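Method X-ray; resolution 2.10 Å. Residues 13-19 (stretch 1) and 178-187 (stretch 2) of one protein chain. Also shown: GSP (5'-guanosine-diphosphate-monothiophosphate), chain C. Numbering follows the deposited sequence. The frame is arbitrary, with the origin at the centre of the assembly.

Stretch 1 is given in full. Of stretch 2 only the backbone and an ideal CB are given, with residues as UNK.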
ATOM      1  N   GLY A  13       8.973   8.332   0.611  1.00 41.16           N
ATOM      2  CA  GLY A  13       9.077   9.022   1.883  1.00 44.34           C
ATOM      3  C   GLY A  13       7.812   9.800   2.185  1.00 44.28           C
ATOM      4  O   GLY A  13       7.405   9.933   3.339  1.00 42.04           O
ATOM      5  N   LYS A  14       7.194  10.334   1.139  1.00 44.65           N
ATOM      6  CA  LYS A  14       5.948  11.071   1.290  1.00 46.64           C
ATOM      7  C   LYS A  14       4.787  10.149   1.699  1.00 43.32           C
ATOM      8  O   LYS A  14       4.010  10.469   2.599  1.00 39.92           O
ATOM      9  CB  LYS A  14       5.607  11.823   0.004  1.00 48.39           C
ATOM     10  CG  LYS A  14       6.290  13.182  -0.121  1.00 50.72           C
ATOM     11  CD  LYS A  14       5.490  14.098  -1.059  1.00 64.77           C
ATOM     12  CE  LYS A  14       6.248  14.401  -2.360  1.00 72.97           C
ATOM     13  NZ  LYS A  14       5.379  14.997  -3.438  1.00 62.89           N
ATOM     14  N   LEU A  15       4.671   9.006   1.037  1.00 47.42           N
ATOM     15  CA  LEU A  15       3.614   8.059   1.372  1.00 46.32           C
ATOM     16  C   LEU A  15       3.866   7.444   2.747  1.00 42.22           C
ATOM     17  O   LEU A  15       2.944   7.311   3.545  1.00 46.27           O
ATOM     18  CB  LEU A  15       3.482   6.980   0.290  1.00 45.35           C
ATOM     19  CG  LEU A  15       2.395   5.912   0.480  1.00 48.44           C
ATOM     20  CD1 LEU A  15       1.053   6.563   0.750  1.00 43.47           C
ATOM     21  CD2 LEU A  15       2.323   5.011  -0.744  1.00 39.17           C
ATOM     22  N   ALA A  16       5.113   7.084   3.031  1.00 45.96           N
ATOM     23  CA  ALA A  16       5.458   6.566   4.359  1.00 49.06           C
ATOM     24  C   ALA A  16       5.139   7.555   5.486  1.00 46.94           C
ATOM     25  O   ALA A  16       4.691   7.154   6.556  1.00 49.48           O
ATOM     26  CB  ALA A  16       6.918   6.138   4.422  1.00 51.00           C
ATOM     27  N   SER A  17       5.361   8.840   5.245  1.00 38.81           N
ATOM     28  CA  SER A  17       4.987   9.872   6.216  1.00 43.34           C
ATOM     29  C   SER A  17       3.477   9.962   6.423  1.00 47.82           C
ATOM     30  O   SER A  17       3.013  10.130   7.551  1.00 46.48           O
ATOM     31  CB  SER A  17       5.508  11.247   5.787  1.00 43.55           C
ATOM     32  OG  SER A  17       6.926  11.280   5.794  1.00 58.42           O
ATOM     33  N   ALA A  18       2.716   9.882   5.332  1.00 45.25           N
ATOM     34  CA  ALA A  18       1.262  10.000   5.412  1.00 43.06           C
ATOM     35  C   ALA A  18       0.669   8.833   6.212  1.00 42.00           C
ATOM     36  O   ALA A  18      -0.185   9.029   7.070  1.00 42.59           O
ATOM     37  CB  ALA A  18       0.662  10.058   4.025  1.00 39.61           C
ATOM     38  N   LEU A  19       1.156   7.627   5.942  1.00 47.47           N
ATOM     39  CA  LEU A  19       0.725   6.432   6.670  1.00 44.40           C
ATOM     40  C   LEU A  19       1.036   6.542   8.161  1.00 48.76           C
ATOM     41  O   LEU A  19       0.180   6.261   8.998  1.00 45.83           O
ATOM     42  CB  LEU A  19       1.376   5.184   6.065  1.00 46.86           C
ATOM     43  CG  LEU A  19       0.924   3.802   6.544  1.00 56.04           C
ATOM     44  CD1 LEU A  19      -0.597   3.699   6.533  1.00 61.69           C
ATOM     45  CD2 LEU A  19       1.531   2.715   5.665  1.00 51.63           C
ATOM     46  N   UNK A 178      -3.020  16.723  -5.718  1.00 54.60           N
ATOM     47  CA  UNK A 178      -3.241  15.403  -6.275  1.00 49.76           C
ATOM     48  C   UNK A 178      -2.434  14.357  -5.540  1.00 51.44           C
ATOM     49  O   UNK A 178      -2.975  13.352  -5.078  1.00 46.86           O
ATOM     50  CB  UNK A 178      -2.893  15.386  -7.765  1.00 49.76           C
ATOM     51  N   UNK A 179      -1.132  14.608  -5.418  1.00 54.07           N
ATOM     52  CA  UNK A 179      -0.227  13.668  -4.767  1.00 50.50           C
ATOM     53  C   UNK A 179      -0.579  13.484  -3.304  1.00 48.45           C
ATOM     54  O   UNK A 179      -0.611  12.362  -2.819  1.00 43.08           O
ATOM     55  CB  UNK A 179       1.221  14.143  -4.900  1.00 50.50           C
ATOM     56  N   UNK A 180      -0.822  14.586  -2.598  1.00 48.35           N
ATOM     57  CA  UNK A 180      -1.256  14.494  -1.209  1.00 50.18           C
ATOM     58  C   UNK A 180      -2.571  13.718  -1.075  1.00 49.66           C
ATOM     59  O   UNK A 180      -2.702  12.875  -0.186  1.00 49.36           O
ATOM     60  CB  UNK A 180      -1.413  15.896  -0.616  1.00 50.18           C
ATOM     61  N   UNK A 181      -3.528  13.983  -1.967  1.00 48.14           N
ATOM     62  CA  UNK A 181      -4.817  13.286  -1.938  1.00 39.76           C
ATOM     63  C   UNK A 181      -4.634  11.802  -2.157  1.00 44.80           C
ATOM     64  O   UNK A 181      -5.289  10.996  -1.507  1.00 49.66           O
ATOM     65  CB  UNK A 181      -5.765  13.856  -2.995  1.00 39.76           C
ATOM     66  N   UNK A 182      -3.746  11.427  -3.070  1.00 46.74           N
ATOM     67  CA  UNK A 182      -3.470  10.004  -3.278  1.00 45.05           C
ATOM     68  C   UNK A 182      -2.853   9.390  -2.037  1.00 46.94           C
ATOM     69  O   UNK A 182      -3.268   8.328  -1.574  1.00 44.32           O
ATOM     70  CB  UNK A 182      -2.544   9.802  -4.479  1.00 45.05           C
ATOM     71  N   UNK A 183      -1.859  10.070  -1.488  1.00 46.08           N
ATOM     72  CA  UNK A 183      -1.175   9.551  -0.319  1.00 46.15           C
ATOM     73  C   UNK A 183      -2.130   9.380   0.851  1.00 41.74           C
ATOM     74  O   UNK A 183      -2.056   8.399   1.602  1.00 39.74           O
ATOM     75  CB  UNK A 183      -0.021  10.475   0.074  1.00 46.15           C
ATOM     76  N   UNK A 184      -3.027  10.344   1.005  1.00 43.11           N
ATOM     77  CA  UNK A 184      -3.954  10.327   2.121  1.00 52.35           C
ATOM     78  C   UNK A 184      -4.986   9.203   1.995  1.00 52.51           C
ATOM     79  O   UNK A 184      -5.379   8.592   2.996  1.00 46.97           O
ATOM     80  CB  UNK A 184      -4.662  11.679   2.227  1.00 52.35           C
ATOM     81  N   UNK A 185      -5.426   8.935   0.768  1.00 51.22           N
ATOM     82  CA  UNK A 185      -6.402   7.874   0.554  1.00 53.45           C
ATOM     83  C   UNK A 185      -5.714   6.550   0.810  1.00 49.41           C
ATOM     84  O   UNK A 185      -6.293   5.632   1.393  1.00 47.20           O
ATOM     85  CB  UNK A 185      -6.993   7.926  -0.856  1.00 53.45           C
ATOM     86  N   UNK A 186      -4.464   6.447   0.383  1.00 40.81           N
ATOM     87  CA  UNK A 186      -3.750   5.193   0.565  1.00 45.34           C
ATOM     88  C   UNK A 186      -3.494   4.979   2.037  1.00 42.08           C
ATOM     89  O   UNK A 186      -3.683   3.874   2.558  1.00 43.09           O
ATOM     90  CB  UNK A 186      -2.437   5.182  -0.221  1.00 45.34           C
ATOM     91  N   UNK A 187      -3.113   6.052   2.717  1.00 44.68           N
ATOM     92  CA  UNK A 187      -2.854   5.981   4.145  1.00 47.06           C
ATOM     93  C   UNK A 187      -4.059   5.466   4.936  1.00 47.45           C
ATOM     94  O   UNK A 187      -3.905   4.611   5.806  1.00 43.44           O
ATOM     95  CB  UNK A 187      -2.445   7.361   4.664  1.00 47.06           C
TER
HETATM   96  PG  GSP C1342      14.182  10.681  -9.176  1.00 65.49           P
HETATM   97  O3B GSP C1342      14.143   9.665  -7.935  1.00 81.37           O
HETATM   98  S1G GSP C1342      12.769  10.358 -10.653  1.00 66.45           S
HETATM   99  O2G GSP C1342      14.049  12.146  -8.669  1.00121.21           O
HETATM  100  O3G GSP C1342      15.489  10.415  -9.809  1.00 56.17           O
HETATM  101  PB  GSP C1342      12.888   9.303  -7.017  1.00 46.49           P
HETATM  102  O1B GSP C1342      12.876  10.022  -5.691  1.00 43.19           O
HETATM  103  O2B GSP C1342      12.953   7.808  -6.731  1.00 59.46           O
HETATM  104  PA  GSP C1342      10.114   9.717  -7.101  1.00 46.26           P
HETATM  105  O1A GSP C1342       9.576  11.122  -7.039  1.00 49.09           O
HETATM  106  O2A GSP C1342      10.020   9.123  -5.719  1.00 54.10           O
HETATM  107  O3A GSP C1342      11.541   9.649  -7.748  1.00 54.38           O
HETATM  108  O5' GSP C1342       9.213   8.809  -7.982  1.00 55.57           O
HETATM  109  C5' GSP C1342       8.543   9.268  -9.108  1.00 50.00           C
HETATM  110  C4' GSP C1342       7.242   8.609  -9.288  1.00 53.13           C
HETATM  111  O4' GSP C1342       6.492   8.683  -8.112  1.00 46.50           O
HETATM  112  C3' GSP C1342       6.424   9.258 -10.330  1.00 47.18           C
HETATM  113  O3' GSP C1342       5.617   8.274 -10.854  1.00 50.09           O
HETATM  114  C2' GSP C1342       5.605  10.226  -9.608  1.00 51.09           C
HETATM  115  O2' GSP C1342       4.403  10.409 -10.276  1.00 57.03           O
HETATM  116  C1' GSP C1342       5.354   9.550  -8.350  1.00 46.09           C
HETATM  117  N9  GSP C1342       5.222  10.399  -7.183  1.00 45.92           N
HETATM  118  C8  GSP C1342       6.027  11.407  -6.831  1.00 47.15           C
HETATM  119  N7  GSP C1342       5.608  11.917  -5.657  1.00 50.23           N
HETATM  120  C5  GSP C1342       4.515  11.205  -5.247  1.00 42.94           C
HETATM  121  C6  GSP C1342       3.682  11.285  -4.097  1.00 42.60           C
HETATM  122  O6  GSP C1342       3.886  12.235  -3.114  1.00 44.56           O
HETATM  123  N1  GSP C1342       2.652  10.412  -3.990  1.00 40.41           N
HETATM  124  C2  GSP C1342       2.435   9.481  -4.945  1.00 43.18           C
HETATM  125  N2  GSP C1342       1.304   8.562  -4.760  1.00 40.27           N
HETATM  126  N3  GSP C1342       3.199   9.363  -6.042  1.00 45.25           N
HETATM  127  C4  GSP C1342       4.259  10.237  -6.214  1.00 45.77           C

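Both stretches are helical: backbone angles in stretch 2 stay near -60/-45, and its axis passes 8.6 Å from that of stretch 1 at 47° between N-to-C directions. Such angles are ordinary for a helix and select little; proline is disfavoured because it lacks the N-H for the i to i-4 bond. The discrimination must come from the direction of CA-to-CB, from stretch 1 and from the nucleotide.

Position 178 has nothing of stretch 1 within 5.5 Å of its ideal CB, and its phi of -54° requires no special residue. Many side chains would suit; the deposited Gly178 makes no contact with stretch 1.

Position 179 points toward stretch 1, its ideal CB 4.5 Å from Lys14 NZ, and the guanine lies nearby. A flat ring, or an acid near the lysine, would be plausible. The residue is Tyr179, chi1 -80° (m). One face of its ring is covered by GSP C5, and Tyr179 OH donates a hydrogen bond to GSP O2' at 2.8 Å, so one side chain touches base and ribose. Lys14 NZ approaches obliquely, 4.3 Å from Tyr179 CD2.

At 180 CA-to-CB runs sideways with nothing of stretch 1 within 5.5 Å of the ideal CB, so many side chains would be tolerated, polar ones among them. The end of Asp180 comes nearer, yet Asp180 OD1 stays 4.9 Å from Lys14 CD. Position 181 is out of reach and could carry almost anything; it is Ala181.

Position 182 also points sideways and finds nothing of stretch 1, but the amino edge of the base is close enough for a medium-sized side chain to touch. Ile182 does so, with Ile182 CG2 3.5 Å from GSP N2.

Position 183 is the most informative. Its CA is 5.3 Å from Leu15 CA, and its ideal CB lies 4.0 Å from Ala18 CB and 4.1 Å from Leu15 CD1, leaving little lateral room. Beyond lie GSP N1 and O6, a donor beside an acceptor. Aspartate could accept from N1, but an amide can answer both. Asn183 does: Asn183 OD1 accepts from GSP N1 at 2.7 Å and, weakly, from GSP N2 at 3.1 Å, while Asn183 ND2 donates to GSP O6 at 3.1 Å. Lys14 NZ adds a weak hydrogen bond to GSP O6 at 3.2 Å. Asn183 ND2 also packs 3.8 Å from Lys14 CB.

Position 184 points away, so a polar chain would suit; the end of Glu184 comes nearer, but Glu184 OE1 is still 4.7 Å from Ala18 CB. Position 185 is out of reach and tolerant; it is Ala185.

At 186 CA-to-CB points toward stretch 1, the ideal CB 3.9 Å from Leu15 CD1. Alanine or a branched aliphatic residue such as valine, isoleucine or leucine could meet that methyl. Ile186 does so through Ile186 CG2, 3.8 Å from Leu15 CD1, while its end leads away.

Position 187 is tight: its CA is 4.4 Å from Leu19 CA. Its ideal CB is 3.7 Å from Ala18 O and 3.8 Å from Leu19 N. A small residue, alanine, glycine or serine, fits best. Ala187 CB packs 4.2 Å from Ala18 CB, and Leu19 CD1 reaches Ala187 O at 3.5 Å.

Stretch 2 178-187: GYDAINEAIA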
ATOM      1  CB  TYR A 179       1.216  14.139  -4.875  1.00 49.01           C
ATOM      2  CG  TYR A 179       1.868  13.850  -6.205  1.00 50.79           C
ATOM      3  CD1 TYR A 179       1.639  12.653  -6.870  1.00 42.92           C
ATOM      4  CD2 TYR A 179       2.731  14.777  -6.789  1.00 53.52           C
ATOM      5  CE1 TYR A 179       2.245  12.387  -8.086  1.00 46.73           C
ATOM      6  CE2 TYR A 179       3.334  14.524  -7.997  1.00 49.93           C
ATOM      7  CZ  TYR A 179       3.092  13.327  -8.644  1.00 52.33           C
ATOM      8  OH  TYR A 179       3.698  13.077  -9.855  1.00 59.05           O
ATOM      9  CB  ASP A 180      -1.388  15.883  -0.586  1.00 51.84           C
ATOM     10  CG  ASP A 180      -0.050  16.486  -0.244  1.00 57.91           C
ATOM     11  OD1 ASP A 180       0.951  15.743  -0.286  1.00 65.62           O
ATOM     12  OD2 ASP A 180       0.007  17.695   0.073  1.00 63.86           O
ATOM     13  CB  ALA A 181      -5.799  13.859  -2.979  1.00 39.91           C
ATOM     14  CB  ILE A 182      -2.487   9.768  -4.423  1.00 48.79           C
ATOM     15  CG1 ILE A 182      -3.059  10.286  -5.743  1.00 46.83           C
ATOM     16  CG2 ILE A 182      -2.143   8.285  -4.522  1.00 43.80           C
ATOM     17  CD1 ILE A 182      -2.033  10.321  -6.870  1.00 47.50           C
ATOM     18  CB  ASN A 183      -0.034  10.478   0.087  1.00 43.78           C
ATOM     19  CG  ASN A 183       1.071  10.520  -0.933  1.00 45.78           C
ATOM     20  OD1 ASN A 183       1.166   9.654  -1.813  1.00 48.37           O
ATOM     21  ND2 ASN A 183       1.926  11.523  -0.821  1.00 48.70           N
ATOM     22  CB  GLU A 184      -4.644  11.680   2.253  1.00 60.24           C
ATOM     23  CG  GLU A 184      -3.795  12.736   2.929  1.00 75.79           C
ATOM     24  CD  GLU A 184      -3.901  12.680   4.441  1.00 97.84           C
ATOM     25  OE1 GLU A 184      -3.643  11.599   5.022  1.00106.90           O
ATOM     26  OE2 GLU A 184      -4.241  13.720   5.050  1.00104.95           O
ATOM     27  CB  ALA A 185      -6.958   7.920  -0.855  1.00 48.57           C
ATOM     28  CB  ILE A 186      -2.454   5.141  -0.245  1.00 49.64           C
ATOM     29  CG1 ILE A 186      -2.804   4.967  -1.719  1.00 50.97           C
ATOM     30  CG2 ILE A 186      -1.605   3.957   0.188  1.00 47.96           C
ATOM     31  CD1 ILE A 186      -3.671   3.742  -1.973  1.00 53.46           C
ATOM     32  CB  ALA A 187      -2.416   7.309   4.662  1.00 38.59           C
TER
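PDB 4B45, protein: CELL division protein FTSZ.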